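Local coordinates for protein prephenate dehydrogenase (Aquifex aeolicus, PDB 2G5C) that probably catalyses the NAD-dependent oxidative decarboxylation of prephenate to 4-hydroxyphenylpyruvate in tyrosine biosynthesis, at residues Val72-Arg76 against Arg231-Glu236. Coordinates in Å, arbitrary orientation, origin at the centre of the assembly. Numbering follows the deposited sequence.
Sequences VRTFR and RDIFLE. With NAD (nicotinamide-adenine-dinucleotide), chain E.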
loop_
_atom_site.group_PDB
_atom_site.type_symbol
_atom_site.label_atom_id
_atom_site.label_comp_id
_atom_site.label_asym_id
_atom_site.label_seq_id
_atom_site.Cartn_x
_atom_site.Cartn_y
_atom_site.Cartn_z
ATOM N N VAL A 72 22.294 6.254 9.496
ATOM C CA VAL A 72 23.369 6.196 8.510
ATOM C C VAL A 72 24.168 7.498 8.453
ATOM O O VAL A 72 25.367 7.485 8.180
ATOM C CB VAL A 72 22.819 5.864 7.097
ATOM C CG1 VAL A 72 23.892 6.105 6.043
ATOM C CG2 VAL A 72 22.378 4.408 7.051
ATOM N N ARG A 73 23.505 8.619 8.712
ATOM C CA ARG A 73 24.177 9.917 8.700
ATOM C C ARG A 73 25.308 9.972 9.721
ATOM O O ARG A 73 26.223 10.778 9.589
ATOM C CB ARG A 73 23.184 11.039 9.018
ATOM C CG ARG A 73 22.320 11.497 7.854
ATOM C CD ARG A 73 23.125 12.287 6.819
ATOM N NE ARG A 73 22.260 12.905 5.813
ATOM C CZ ARG A 73 21.425 13.911 6.059
ATOM N NH1 ARG A 73 21.335 14.428 7.277
ATOM N NH2 ARG A 73 20.671 14.402 5.083
ATOM N N THR A 74 25.245 9.117 10.735
ATOM C CA THR A 74 26.260 9.109 11.790
ATOM C C THR A 74 27.412 8.137 11.572
ATOM O O THR A 74 28.421 8.191 12.281
ATOM C CB THR A 74 25.634 8.786 13.165
ATOM O OG1 THR A 74 25.155 7.433 13.175
ATOM C CG2 THR A 74 24.485 9.731 13.460
ATOM N N PHE A 75 27.264 7.249 10.599
ATOM C CA PHE A 75 28.287 6.252 10.317
ATOM C C PHE A 75 29.675 6.821 10.031
ATOM O O PHE A 75 30.654 6.402 10.645
ATOM C CB PHE A 75 27.841 5.367 9.148
ATOM C CG PHE A 75 26.741 4.393 9.500
ATOM C CD1 PHE A 75 25.907 4.618 10.596
ATOM C CD2 PHE A 75 26.526 3.264 8.715
ATOM C CE1 PHE A 75 24.875 3.731 10.907
ATOM C CE2 PHE A 75 25.499 2.370 9.014
ATOM C CZ PHE A 75 24.670 2.603 10.113
ATOM N N ARG A 76 29.763 7.771 9.107
ATOM C CA ARG A 76 31.059 8.344 8.756
ATOM C C ARG A 76 31.783 8.995 9.937
ATOM O O ARG A 76 32.983 8.783 10.121
ATOM C CB ARG A 76 30.899 9.344 7.606
ATOM C CG ARG A 76 30.493 8.695 6.285
ATOM C CD ARG A 76 30.409 9.720 5.163
ATOM N NE ARG A 76 30.084 9.126 3.864
ATOM C CZ ARG A 76 28.888 8.652 3.524
ATOM N NH1 ARG A 76 27.879 8.691 4.380
ATOM N NH2 ARG A 76 28.699 8.141 2.315
ATOM N N ARG A 231 14.451 11.418 4.758
ATOM C CA ARG A 231 15.141 12.582 4.201
ATOM C C ARG A 231 16.586 12.166 3.953
ATOM O O ARG A 231 17.206 12.568 2.969
ATOM C CB ARG A 231 15.160 13.755 5.179
ATOM C CG ARG A 231 16.079 14.887 4.715
ATOM C CD ARG A 231 16.575 15.739 5.871
ATOM N NE ARG A 231 17.516 15.019 6.720
ATOM C CZ ARG A 231 17.961 15.472 7.888
ATOM N NH1 ARG A 231 17.544 16.646 8.343
ATOM N NH2 ARG A 231 18.825 14.757 8.598
ATOM N N ASP A 232 17.120 11.362 4.865
ATOM C CA ASP A 232 18.497 10.903 4.745
ATOM C C ASP A 232 18.625 9.882 3.620
ATOM O O ASP A 232 19.563 9.932 2.836
ATOM C CB ASP A 232 18.977 10.300 6.071
ATOM C CG ASP A 232 18.959 11.309 7.214
ATOM O OD1 ASP A 232 19.163 12.511 6.950
ATOM O OD2 ASP A 232 18.757 10.903 8.378
ATOM N N ILE A 233 17.670 8.964 3.538
ATOM C CA ILE A 233 17.703 7.959 2.491
ATOM C C ILE A 233 17.603 8.626 1.124
ATOM O O ILE A 233 18.364 8.302 0.221
ATOM C CB ILE A 233 16.556 6.938 2.665
ATOM C CG1 ILE A 233 16.797 6.111 3.931
ATOM C CG2 ILE A 233 16.456 6.039 1.439
ATOM C CD1 ILE A 233 15.704 5.098 4.232
ATOM N N PHE A 234 16.674 9.565 0.974
ATOM C CA PHE A 234 16.507 10.256 -0.300
ATOM C C PHE A 234 17.762 11.037 -0.680
ATOM O O PHE A 234 18.058 11.203 -1.864
ATOM C CB PHE A 234 15.282 11.186 -0.266
ATOM C CG PHE A 234 13.963 10.459 -0.187
ATOM C CD1 PHE A 234 13.808 9.199 -0.764
ATOM C CD2 PHE A 234 12.863 11.047 0.431
ATOM C CE1 PHE A 234 12.578 8.537 -0.728
ATOM C CE2 PHE A 234 11.626 10.393 0.473
ATOM C CZ PHE A 234 11.485 9.135 -0.107
ATOM N N LEU A 235 18.504 11.510 0.317
ATOM C CA LEU A 235 19.744 12.238 0.051
ATOM C C LEU A 235 20.857 11.253 -0.301
ATOM O O LEU A 235 21.537 11.403 -1.314
ATOM C CB LEU A 235 20.193 13.048 1.275
ATOM C CG LEU A 235 21.641 13.565 1.183
ATOM C CD1 LEU A 235 21.749 14.628 0.096
ATOM C CD2 LEU A 235 22.085 14.135 2.522
ATOM N N GLU A 236 21.032 10.249 0.551
ATOM C CA GLU A 236 22.074 9.243 0.369
ATOM C C GLU A 236 21.953 8.457 -0.939
ATOM O O GLU A 236 22.964 8.085 -1.535
ATOM C CB GLU A 236 22.054 8.271 1.550
ATOM C CG GLU A 236 23.265 7.348 1.661
ATOM C CD GLU A 236 24.514 8.062 2.156
ATOM O OE1 GLU A 236 24.372 9.058 2.904
ATOM O OE2 GLU A 236 25.635 7.618 1.814
HETATM P PA NAD E . 16.023 4.010 16.410
HETATM O O1A NAD E . 15.163 3.042 17.110
HETATM O O2A NAD E . 15.532 5.441 16.379
HETATM O O5B NAD E . 17.463 3.901 17.083
HETATM C C5B NAD E . 18.506 4.717 16.635
HETATM C C4B NAD E . 19.475 4.948 17.781
HETATM O O4B NAD E . 20.457 5.801 17.254
HETATM C C3B NAD E . 18.846 5.713 18.968
HETATM O O3B NAD E . 18.908 4.973 20.180
HETATM C C2B NAD E . 19.629 7.028 18.984
HETATM O O2B NAD E . 19.790 7.640 20.247
HETATM C C1B NAD E . 20.910 6.564 18.333
HETATM N N9A NAD E . 21.846 7.563 17.788
HETATM C C8A NAD E . 21.585 8.698 17.057
HETATM N N7A NAD E . 22.750 9.304 16.773
HETATM C C5A NAD E . 23.757 8.578 17.308
HETATM C C6A NAD E . 25.154 8.706 17.338
HETATM N N6A NAD E . 25.757 9.723 16.747
HETATM N N1A NAD E . 25.923 7.748 18.001
HETATM C C2A NAD E . 25.314 6.663 18.634
HETATM N N3A NAD E . 23.933 6.527 18.610
HETATM C C4A NAD E . 23.184 7.474 17.954
HETATM O O3 NAD E . 16.308 3.553 14.866
HETATM P PN NAD E . 16.261 2.049 14.301
HETATM O O1N NAD E . 16.739 1.137 15.359
HETATM O O2N NAD E . 14.886 1.801 13.788
HETATM O O5D NAD E . 17.244 1.980 13.023
HETATM C C5D NAD E . 18.639 2.176 13.152
HETATM C C4D NAD E . 19.399 1.945 11.826
HETATM O O4D NAD E . 18.930 0.762 11.200
HETATM C C3D NAD E . 19.341 3.040 10.751
HETATM O O3D NAD E . 20.673 3.313 10.309
HETATM C C2D NAD E . 18.488 2.479 9.625
HETATM O O2D NAD E . 18.905 2.921 8.336
HETATM C C1D NAD E . 18.607 0.972 9.840
HETATM N N1N NAD E . 17.402 0.147 9.516
HETATM C C2N NAD E . 16.185 0.499 10.095
HETATM C C3N NAD E . 15.035 -0.250 9.812
HETATM C C7N NAD E . 13.733 0.142 10.446
HETATM O O7N NAD E . 12.630 -0.611 10.150
HETATM N N7N NAD E . 13.601 1.168 11.269
HETATM C C4N NAD E . 15.137 -1.364 8.933
HETATM C C5N NAD E . 16.378 -1.712 8.352
HETATM C C6N NAD E . 17.512 -0.940 8.654
HETATM O O HOH W 1 20.795 8.753 8.135
#
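Arginines on one helix meet carboxylates on another where Val72-Arg76 faces Arg231-Glu236; the two short axes stay 11.1 Å apart at 59°, so mainly long side chains bridge the gap. The best-defined link is a salt bridge in which Arg76 NH2 donates a hydrogen bond to Glu236 OE2 (3.1 Å, 161° at the hydrogen), with OE2 at the edge of the guanidinium, near its plane. Arg76 also forms a salt bridge with Asp105 of helix 101-110, so it serves two acidic partners.

Asp232 has its two oxygens differently engaged. Its OD1 accepts from Arg231 NE (3.0 Å) and Arg231 NH2 (2.8 Å), and lies over one face of the Arg73 guanidinium, 2.9 Å from Arg73 NH1, where the attraction is of charge alone because no N-H points at it. OD1 is modelled too close to Arg73, so these distances are approximate. Asp232 OD2 accepts a weak hydrogen bond from a water (3.0 Å) that in turn accepts from Arg73 N (2.8 Å).

Helix 72-85 follows strand 65-68 of the Rossmann-type nucleotide-binding domain, and the start of this segment borders the cofactor: Val72 N is 3.5 Å from NAD O3D. Helix 227-236 belongs to the helical dimerization domain; the contact therefore joins the two domains next to NAD, consistent with a cofactor site between them. Arg73 NH1 and Arg231 NH2, 2.9 Å apart, are both donors and not hydrogen-bonded; Asp232 and, for Arg73, its salt-bridge partner Glu264 of the second subunit can partly balance these like charges.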